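Local coordinates for small TOPRIM domain protein (Geobacillus stearothermophilus, PDB 2FCJ) that is of unknown function but consists largely of a Toprim domain, the fold shared with topoisomerases and DnaG-type primases, and so probably acts on nucleic acids, at residues Q17-V22 with Q99-A104; R84-V89 with P93-A98. All blocks are in the same frame, centred on the assembly; numbering follows the deposited sequence.

Overall arrangement
Two nested contacts show how a parallel sheet is roofed by helices from distant parts of a chain. From the N terminus, strand 6-10 leads into helix 13-22, whose second half supplies the first side of contact 1. The chain then builds the other three strands and two more helices before contact 2 closes a short loop: residues 84-89, after strand 78-80, meet 93-98 at the start of helix 94-103. The far end of that helix returns to 17-22 in contact 1, so the larger loop encloses the smaller. Lys18 joins the two, packing on Leu97 while its NZ hydrogen-bonds to Ala92 O, between the segments of contact 2.

Contact 1. Residues Q17-V22 with Q99-A104; sequences QKVAAV and QVLLRA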
ATOM      1  N   GLN A  17       0.961   6.190   7.939  1.00 20.04           N
ATOM      2  CA  GLN A  17       0.660   7.586   8.204  1.00 20.27           C
ATOM      3  C   GLN A  17       0.955   8.467   6.986  1.00 19.19           C
ATOM      4  O   GLN A  17       0.180   9.361   6.653  1.00 20.08           O
ATOM      5  CB  GLN A  17       1.432   8.061   9.434  1.00 20.53           C
ATOM      6  CG  GLN A  17       1.184   7.204  10.660  1.00 24.94           C
ATOM      7  CD  GLN A  17      -0.145   7.504  11.339  1.00 26.69           C
ATOM      8  OE1 GLN A  17      -0.248   8.437  12.137  0.50 26.44           O
ATOM      9  NE2 GLN A  17      -1.157   6.692  11.049  1.00 27.86           N
ATOM     10  N   LYS A  18       2.060   8.187   6.305  1.00 21.01           N
ATOM     11  CA  LYS A  18       2.460   8.967   5.137  1.00 20.09           C
ATOM     12  C   LYS A  18       1.469   8.800   3.988  1.00 20.91           C
ATOM     13  O   LYS A  18       1.068   9.772   3.345  1.00 21.50           O
ATOM     14  CB  LYS A  18       3.835   8.502   4.688  1.00 22.70           C
ATOM     15  CG  LYS A  18       4.402   9.252   3.517  1.00 24.24           C
ATOM     16  CD  LYS A  18       5.898   9.035   3.460  1.00 30.73           C
ATOM     17  CE  LYS A  18       6.538   9.903   2.399  1.00 35.32           C
ATOM     18  NZ  LYS A  18       7.978  10.041   2.693  1.00 34.15           N
ATOM     19  N   VAL A  19       1.082   7.559   3.727  1.00 20.49           N
ATOM     20  CA  VAL A  19       0.051   7.296   2.735  1.00 19.83           C
ATOM     21  C   VAL A  19      -1.262   7.999   3.073  1.00 21.33           C
ATOM     22  O   VAL A  19      -1.880   8.639   2.217  1.00 19.91           O
ATOM     23  CB  VAL A  19      -0.208   5.789   2.597  1.00 19.85           C
ATOM     24  CG1 VAL A  19      -1.448   5.548   1.764  1.00 20.70           C
ATOM     25  CG2 VAL A  19       0.997   5.101   1.987  1.00 20.14           C
ATOM     26  N   ALA A  20      -1.698   7.871   4.323  1.00 19.73           N
ATOM     27  CA  ALA A  20      -2.963   8.453   4.743  1.00 20.59           C
ATOM     28  C   ALA A  20      -2.971   9.962   4.549  1.00 21.05           C
ATOM     29  O   ALA A  20      -4.019  10.547   4.291  1.00 22.46           O
ATOM     30  CB  ALA A  20      -3.255   8.102   6.192  1.00 20.42           C
ATOM     31  N   ALA A  21      -1.809  10.587   4.734  1.00 20.08           N
ATOM     32  CA  ALA A  21      -1.688  12.036   4.635  1.00 21.13           C
ATOM     33  C   ALA A  21      -1.839  12.540   3.204  1.00 18.20           C
ATOM     34  O   ALA A  21      -2.287  13.667   2.988  1.00 21.29           O
ATOM     35  CB  ALA A  21      -0.365  12.507   5.236  1.00 20.84           C
ATOM     36  N   VAL A  22      -1.505  11.707   2.220  1.00 19.45           N
ATOM     37  CA  VAL A  22      -1.613  12.161   0.836  1.00 18.26           C
ATOM     38  C   VAL A  22      -2.979  11.919   0.221  1.00 17.34           C
ATOM     39  O   VAL A  22      -3.327  12.528  -0.785  1.00 16.97           O
ATOM     40  CB  VAL A  22      -0.481  11.650  -0.081  0.50 18.20           C
ATOM     41  CG1 VAL A  22       0.856  11.745   0.621  0.50 17.50           C
ATOM     42  CG2 VAL A  22      -0.746  10.240  -0.538  0.50 13.99           C
ATOM     43  N   GLN A  99       2.129  10.803  -6.611  1.00 21.99           N
ATOM     44  CA  GLN A  99       2.059  10.451  -8.025  1.00 21.59           C
ATOM     45  C   GLN A  99       1.917   8.944  -8.256  1.00 21.54           C
ATOM     46  O   GLN A  99       1.205   8.529  -9.179  1.00 20.87           O
ATOM     47  CB  GLN A  99       3.265  11.013  -8.773  1.00 21.35           C
ATOM     48  CG  GLN A  99       3.232  12.539  -8.868  1.00 23.04           C
ATOM     49  CD  GLN A  99       4.202  13.093  -9.875  1.00 25.85           C
ATOM     50  OE1 GLN A  99       4.978  12.348 -10.485  1.00 30.41           O
ATOM     51  NE2 GLN A  99       4.236  14.418  -9.999  1.00 19.56           N
ATOM     52  N   VAL A 100       2.586   8.129  -7.441  1.00 21.57           N
ATOM     53  CA  VAL A 100       2.419   6.680  -7.539  1.00 20.83           C
ATOM     54  C   VAL A 100       0.960   6.310  -7.319  1.00 20.44           C
ATOM     55  O   VAL A 100       0.382   5.526  -8.074  1.00 20.36           O
ATOM     56  CB  VAL A 100       3.341   5.955  -6.552  1.00 21.38           C
ATOM     57  CG1 VAL A 100       2.998   4.474  -6.472  1.00 19.44           C
ATOM     58  CG2 VAL A 100       4.790   6.134  -6.975  1.00 20.96           C
ATOM     59  N   LEU A 101       0.354   6.913  -6.302  1.00 20.16           N
ATOM     60  CA  LEU A 101      -1.039   6.625  -5.986  1.00 20.35           C
ATOM     61  C   LEU A 101      -1.991   7.180  -7.034  1.00 20.40           C
ATOM     62  O   LEU A 101      -2.976   6.530  -7.396  1.00 20.61           O
ATOM     63  CB  LEU A 101      -1.374   7.160  -4.597  1.00 23.29           C
ATOM     64  CG  LEU A 101      -0.600   6.466  -3.480  1.00 23.03           C
ATOM     65  CD1 LEU A 101      -0.959   7.045  -2.121  1.00 27.39           C
ATOM     66  CD2 LEU A 101      -0.773   4.943  -3.509  1.00 25.79           C
ATOM     67  N   LEU A 102      -1.700   8.378  -7.523  1.00 20.85           N
ATOM     68  CA  LEU A 102      -2.502   8.973  -8.575  1.00 21.42           C
ATOM     69  C   LEU A 102      -2.465   8.132  -9.841  1.00 20.58           C
ATOM     70  O   LEU A 102      -3.482   7.973 -10.517  1.00 20.81           O
ATOM     71  CB  LEU A 102      -1.986  10.372  -8.869  1.00 21.80           C
ATOM     72  CG  LEU A 102      -2.758  11.070  -9.981  1.00 20.66           C
ATOM     73  CD1 LEU A 102      -4.225  11.301  -9.595  1.00 22.62           C
ATOM     74  CD2 LEU A 102      -2.057  12.377 -10.315  1.00 22.98           C
ATOM     75  N   ARG A 103      -1.294   7.618 -10.192  1.00 20.94           N
ATOM     76  CA  ARG A 103      -1.165   6.723 -11.339  1.00 23.08           C
ATOM     77  C   ARG A 103      -2.058   5.493 -11.184  1.00 21.98           C
ATOM     78  O   ARG A 103      -2.580   4.966 -12.166  1.00 23.69           O
ATOM     79  CB  ARG A 103       0.300   6.297 -11.515  1.00 23.75           C
ATOM     80  CG  ARG A 103       0.565   5.378 -12.706  1.00 26.68           C
ATOM     81  CD  ARG A 103       2.057   5.032 -12.820  1.00 27.61           C
ATOM     82  NE  ARG A 103       2.590   4.437 -11.594  1.00 29.91           N
ATOM     83  CZ  ARG A 103       3.885   4.271 -11.342  1.00 31.15           C
ATOM     84  NH1 ARG A 103       4.791   4.644 -12.235  1.00 29.52           N
ATOM     85  NH2 ARG A 103       4.280   3.721 -10.200  1.00 33.09           N
ATOM     86  N   ALA A 104      -2.243   5.042  -9.946  1.00 22.78           N
ATOM     87  CA  ALA A 104      -3.122   3.912  -9.659  1.00 22.88           C
ATOM     88  C   ALA A 104      -4.584   4.318  -9.427  1.00 20.91           C
ATOM     89  O   ALA A 104      -5.388   3.515  -8.974  1.00 22.66           O
ATOM     90  CB  ALA A 104      -2.579   3.129  -8.454  1.00 22.77           C
TER
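The backbones come nearest at Val22 and Leu101, with CA atoms 8.8 Å apart, where the last turns of helices 13-22 and 94-103 lie beside each other. Such a meeting of sequence-remote helices over one side of a parallel sheet belongs to the Rossmann-like topology of the Toprim fold, here with strand order 2-1-3-4. Within the second helix Arg103 N still bonds to Gln99 O at 2.8 Å, and Ala104 is the first residue to depart from helical geometry.

At this spacing a single side chain bridges the gap. Leu101 points at the opposite helix with CG beside its own backbone N; the chain then runs extended to CD1 (chi2 179°), which makes this methyl the leading atom. Val19 and Val22, one turn apart, both receive it, each crossing the leucine at about a right angle. All three residues are buried, yet the two segments bury just 95 Å² between them, both sides summed; neighbours supply the rest of the burial. Val19 rests on Ile29 of one outermost strand and Leu101 on Leu80 of the other, so the contact spans the sheet. Phe106 and Val108 also pack on Leu101.

Leu101 CD1 lies 4.2 Å from Val19 CG1; its closer approach to Val22 CG2, 3.6 Å, belongs to one of two modelled valine conformers and is less certain.

Contact 2. Residues R84-V89 with P93-A98; sequences RAYREV and PIWHLA
Tyr86 against Pro93 and His96 forms a local, largely apolar contact that folds the loop after strand 78-80 onto the first turn of helix 94-103. The proline stands nearly upright on one face of the tyrosine, its CD-CG side down: Pro93 CD is 3.3 Å from the Tyr86 ring centroid and only 15° off its normal, a close CH-pi contact. Pro93 CG continues outward along the same ring, 3.4 Å from Tyr86 OH. Since Pro93 is also the N-cap residue, whose O accepts the bond from Leu97 N at 3.1 Å, the tyrosine covers the point where the helix starts.

His96, one turn further on, borders the same ring. Its CG is anti to the backbone N (chi1 172°), which swings the imidazole toward the loop; Tyr86 CD2 stands 3.9 Å above the His96 plane, offset to its rim. With the planes inclined at 43°, the pair is neither a stack nor a T-shaped contact. What fixes the rotation of the imidazole is a hydrogen bond between its NE2 and the backbone N of Asp83, earlier in the same loop. Trp95 CZ2 comes within 3.8 Å of Tyr86 OH, a marginal touch at the outer end of the phenol.

Directly after the tyrosine the chain reverses in a classic gamma-turn centred on Arg87, with Glu88 N bonded to Tyr86 O at 2.8 Å. Beyond the turn Val89 is buried, and its CG1 meets Leu97 CD1 loosely at 4.4 Å; both residues pack on Leu56. Val89 N hydrogen-bonds to Asp58 OD1, which ties the loop to the turn just after strand 52-56, where Asp58 is probably the first aspartate of the DxD motif characteristic of Toprim domains.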
ATOM      1  N   ARG A  84      12.572   2.580  -7.602  1.00 21.83           N
ATOM      2  CA  ARG A  84      13.547   1.899  -6.759  1.00 24.12           C
ATOM      3  C   ARG A  84      14.754   2.810  -6.495  1.00 25.15           C
ATOM      4  O   ARG A  84      15.569   2.530  -5.609  1.00 28.45           O
ATOM      5  CB  ARG A  84      13.960   0.546  -7.345  1.00 24.65           C
ATOM      6  CG  ARG A  84      14.671   0.648  -8.678  1.00 25.61           C
ATOM      7  CD  ARG A  84      14.910  -0.717  -9.318  1.00 26.13           C
ATOM      8  NE  ARG A  84      13.703  -1.316  -9.875  1.00 27.39           N
ATOM      9  CZ  ARG A  84      13.268  -1.106 -11.116  1.00 25.64           C
ATOM     10  NH1 ARG A  84      13.910  -0.274 -11.923  1.00 26.55           N
ATOM     11  NH2 ARG A  84      12.175  -1.721 -11.550  1.00 28.34           N
ATOM     12  N   ALA A  85      14.793   3.959  -7.169  0.50 25.26           N
ATOM     13  CA  ALA A  85      15.810   4.979  -6.907  0.50 24.02           C
ATOM     14  C   ALA A  85      15.598   5.737  -5.598  0.50 23.44           C
ATOM     15  O   ALA A  85      16.513   6.386  -5.088  0.50 22.39           O
ATOM     16  CB  ALA A  85      15.919   5.951  -8.086  0.50 24.60           C
ATOM     17  N   TYR A  86      14.404   5.630  -5.023  1.00 23.78           N
ATOM     18  CA  TYR A  86      14.157   6.204  -3.701  1.00 24.70           C
ATOM     19  C   TYR A  86      14.171   5.097  -2.619  1.00 23.74           C
ATOM     20  O   TYR A  86      14.350   5.379  -1.438  1.00 25.75           O
ATOM     21  CB  TYR A  86      12.835   7.011  -3.684  1.00 23.27           C
ATOM     22  CG  TYR A  86      12.896   8.438  -4.273  1.00 26.25           C
ATOM     23  CD1 TYR A  86      13.623   9.455  -3.653  1.00 27.45           C
ATOM     24  CD2 TYR A  86      12.090   8.801  -5.350  1.00 26.62           C
ATOM     25  CE1 TYR A  86      13.642  10.766  -4.175  1.00 25.40           C
ATOM     26  CE2 TYR A  86      12.096  10.103  -5.864  1.00 24.52           C
ATOM     27  CZ  TYR A  86      12.864  11.080  -5.280  1.00 23.94           C
ATOM     28  OH  TYR A  86      12.853  12.361  -5.823  0.50 20.86           O
ATOM     29  N   ARG A  87      14.031   3.844  -3.040  1.00 26.83           N
ATOM     30  CA  ARG A  87      14.286   2.699  -2.159  1.00 26.39           C
ATOM     31  C   ARG A  87      13.133   2.354  -1.202  1.00 27.15           C
ATOM     32  O   ARG A  87      12.557   1.262  -1.270  1.00 31.21           O
ATOM     33  CB  ARG A  87      15.557   2.925  -1.344  1.00 31.06           C
ATOM     34  CG  ARG A  87      16.165   1.642  -0.810  1.00 33.11           C
ATOM     35  CD  ARG A  87      17.320   1.933   0.146  1.00 37.34           C
ATOM     36  NE  ARG A  87      17.605   0.799   1.018  1.00 40.91           N
ATOM     37  CZ  ARG A  87      18.577   0.780   1.926  1.00 43.61           C
ATOM     38  NH1 ARG A  87      18.759  -0.293   2.687  1.00 45.73           N
ATOM     39  NH2 ARG A  87      19.362   1.839   2.081  1.00 45.10           N
ATOM     40  N   GLU A  88      12.862   3.266  -0.279  1.00 24.65           N
ATOM     41  CA  GLU A  88      11.847   3.058   0.763  1.00 24.78           C
ATOM     42  C   GLU A  88      10.704   4.052   0.629  1.00 22.85           C
ATOM     43  O   GLU A  88      10.918   5.233   0.358  1.00 24.33           O
ATOM     44  CB  GLU A  88      12.482   3.235   2.146  1.00 26.96           C
ATOM     45  CG  GLU A  88      13.497   2.168   2.520  1.00 29.03           C
ATOM     46  CD  GLU A  88      14.228   2.500   3.813  1.00 31.10           C
ATOM     47  OE1 GLU A  88      13.642   3.201   4.672  1.00 35.61           O
ATOM     48  OE2 GLU A  88      15.413   2.118   3.942  1.00 35.19           O
ATOM     49  N   VAL A  89       9.490   3.593   0.931  1.00 21.84           N
ATOM     50  CA  VAL A  89       8.324   4.446   0.919  1.00 23.61           C
ATOM     51  C   VAL A  89       8.553   5.627   1.856  1.00 25.00           C
ATOM     52  O   VAL A  89       8.170   6.766   1.566  1.00 29.13           O
ATOM     53  CB  VAL A  89       7.086   3.642   1.364  1.00 23.61           C
ATOM     54  CG1 VAL A  89       5.876   4.548   1.457  1.00 26.45           C
ATOM     55  CG2 VAL A  89       6.843   2.501   0.393  1.00 25.04           C
ATOM     56  N   PRO A  93       9.846  11.346  -1.605  1.00 22.71           N
ATOM     57  CA  PRO A  93       9.179  12.615  -1.386  1.00 23.56           C
ATOM     58  C   PRO A  93       7.673  12.446  -1.415  1.00 22.58           C
ATOM     59  O   PRO A  93       7.139  11.590  -2.136  1.00 22.50           O
ATOM     60  CB  PRO A  93       9.619  13.472  -2.587  1.00 23.50           C
ATOM     61  CG  PRO A  93      10.752  12.786  -3.191  1.00 27.57           C
ATOM     62  CD  PRO A  93      10.636  11.339  -2.847  1.00 23.01           C
ATOM     63  N   ILE A  94       6.991  13.270  -0.635  1.00 21.08           N
ATOM     64  CA  ILE A  94       5.538  13.240  -0.615  1.00 21.77           C
ATOM     65  C   ILE A  94       4.936  13.309  -2.023  1.00 22.82           C
ATOM     66  O   ILE A  94       4.000  12.576  -2.337  1.00 22.60           O
ATOM     67  CB  ILE A  94       4.974  14.326   0.324  1.00 23.88           C
ATOM     68  CG1 ILE A  94       5.327  13.997   1.784  1.00 24.71           C
ATOM     69  CG2 ILE A  94       3.467  14.425   0.176  1.00 24.61           C
ATOM     70  CD1 ILE A  94       4.796  15.001   2.805  1.00 25.67           C
ATOM     71  N   TRP A  95       5.489  14.144  -2.889  1.00 20.82           N
ATOM     72  CA  TRP A  95       4.923  14.305  -4.218  1.00 21.02           C
ATOM     73  C   TRP A  95       5.075  13.020  -5.027  1.00 21.78           C
ATOM     74  O   TRP A  95       4.223  12.721  -5.864  1.00 22.49           O
ATOM     75  CB  TRP A  95       5.514  15.535  -4.948  1.00 21.63           C
ATOM     76  CG  TRP A  95       6.950  15.435  -5.217  1.00 21.47           C
ATOM     77  CD1 TRP A  95       7.957  15.930  -4.452  1.00 20.94           C
ATOM     78  CD2 TRP A  95       7.560  14.716  -6.286  1.00 21.28           C
ATOM     79  NE1 TRP A  95       9.165  15.604  -5.006  1.00 20.64           N
ATOM     80  CE2 TRP A  95       8.949  14.866  -6.141  1.00 21.92           C
ATOM     81  CE3 TRP A  95       7.068  14.014  -7.389  1.00 23.13           C
ATOM     82  CZ2 TRP A  95       9.856  14.284  -7.017  1.00 22.67           C
ATOM     83  CZ3 TRP A  95       7.974  13.463  -8.284  1.00 24.56           C
ATOM     84  CH2 TRP A  95       9.351  13.603  -8.088  1.00 24.21           C
ATOM     85  N   HIS A  96       6.134  12.252  -4.773  1.00 21.37           N
ATOM     86  CA  HIS A  96       6.371  11.031  -5.542  1.00 21.56           C
ATOM     87  C   HIS A  96       5.354   9.977  -5.110  1.00 21.84           C
ATOM     88  O   HIS A  96       4.727   9.334  -5.944  1.00 21.88           O
ATOM     89  CB  HIS A  96       7.816  10.499  -5.387  1.00 20.89           C
ATOM     90  CG  HIS A  96       8.031   9.157  -6.018  1.00 21.59           C
ATOM     91  ND1 HIS A  96       8.003   8.957  -7.384  1.00 25.25           N
ATOM     92  CD2 HIS A  96       8.324   7.956  -5.474  1.00 21.49           C
ATOM     93  CE1 HIS A  96       8.254   7.685  -7.649  1.00 23.85           C
ATOM     94  NE2 HIS A  96       8.442   7.052  -6.506  1.00 21.79           N
ATOM     95  N   LEU A  97       5.169   9.811  -3.806  1.00 21.55           N
ATOM     96  CA  LEU A  97       4.167   8.882  -3.297  1.00 21.53           C
ATOM     97  C   LEU A  97       2.798   9.266  -3.836  1.00 22.45           C
ATOM     98  O   LEU A  97       2.025   8.413  -4.299  1.00 22.06           O
ATOM     99  CB  LEU A  97       4.172   8.960  -1.784  1.00 23.02           C
ATOM    100  CG  LEU A  97       3.188   8.051  -1.066  1.00 24.74           C
ATOM    101  CD1 LEU A  97       3.375   6.597  -1.485  1.00 25.30           C
ATOM    102  CD2 LEU A  97       3.309   8.207   0.451  1.00 24.64           C
ATOM    103  N   ALA A  98       2.488  10.557  -3.808  1.00 21.96           N
ATOM    104  CA  ALA A  98       1.222  11.028  -4.345  1.00 22.94           C
ATOM    105  C   ALA A  98       1.066  10.651  -5.820  1.00 21.10           C
ATOM    106  O   ALA A  98      -0.007  10.216  -6.235  1.00 21.58           O
ATOM    107  CB  ALA A  98       1.091  12.531  -4.154  1.00 22.98           C
TER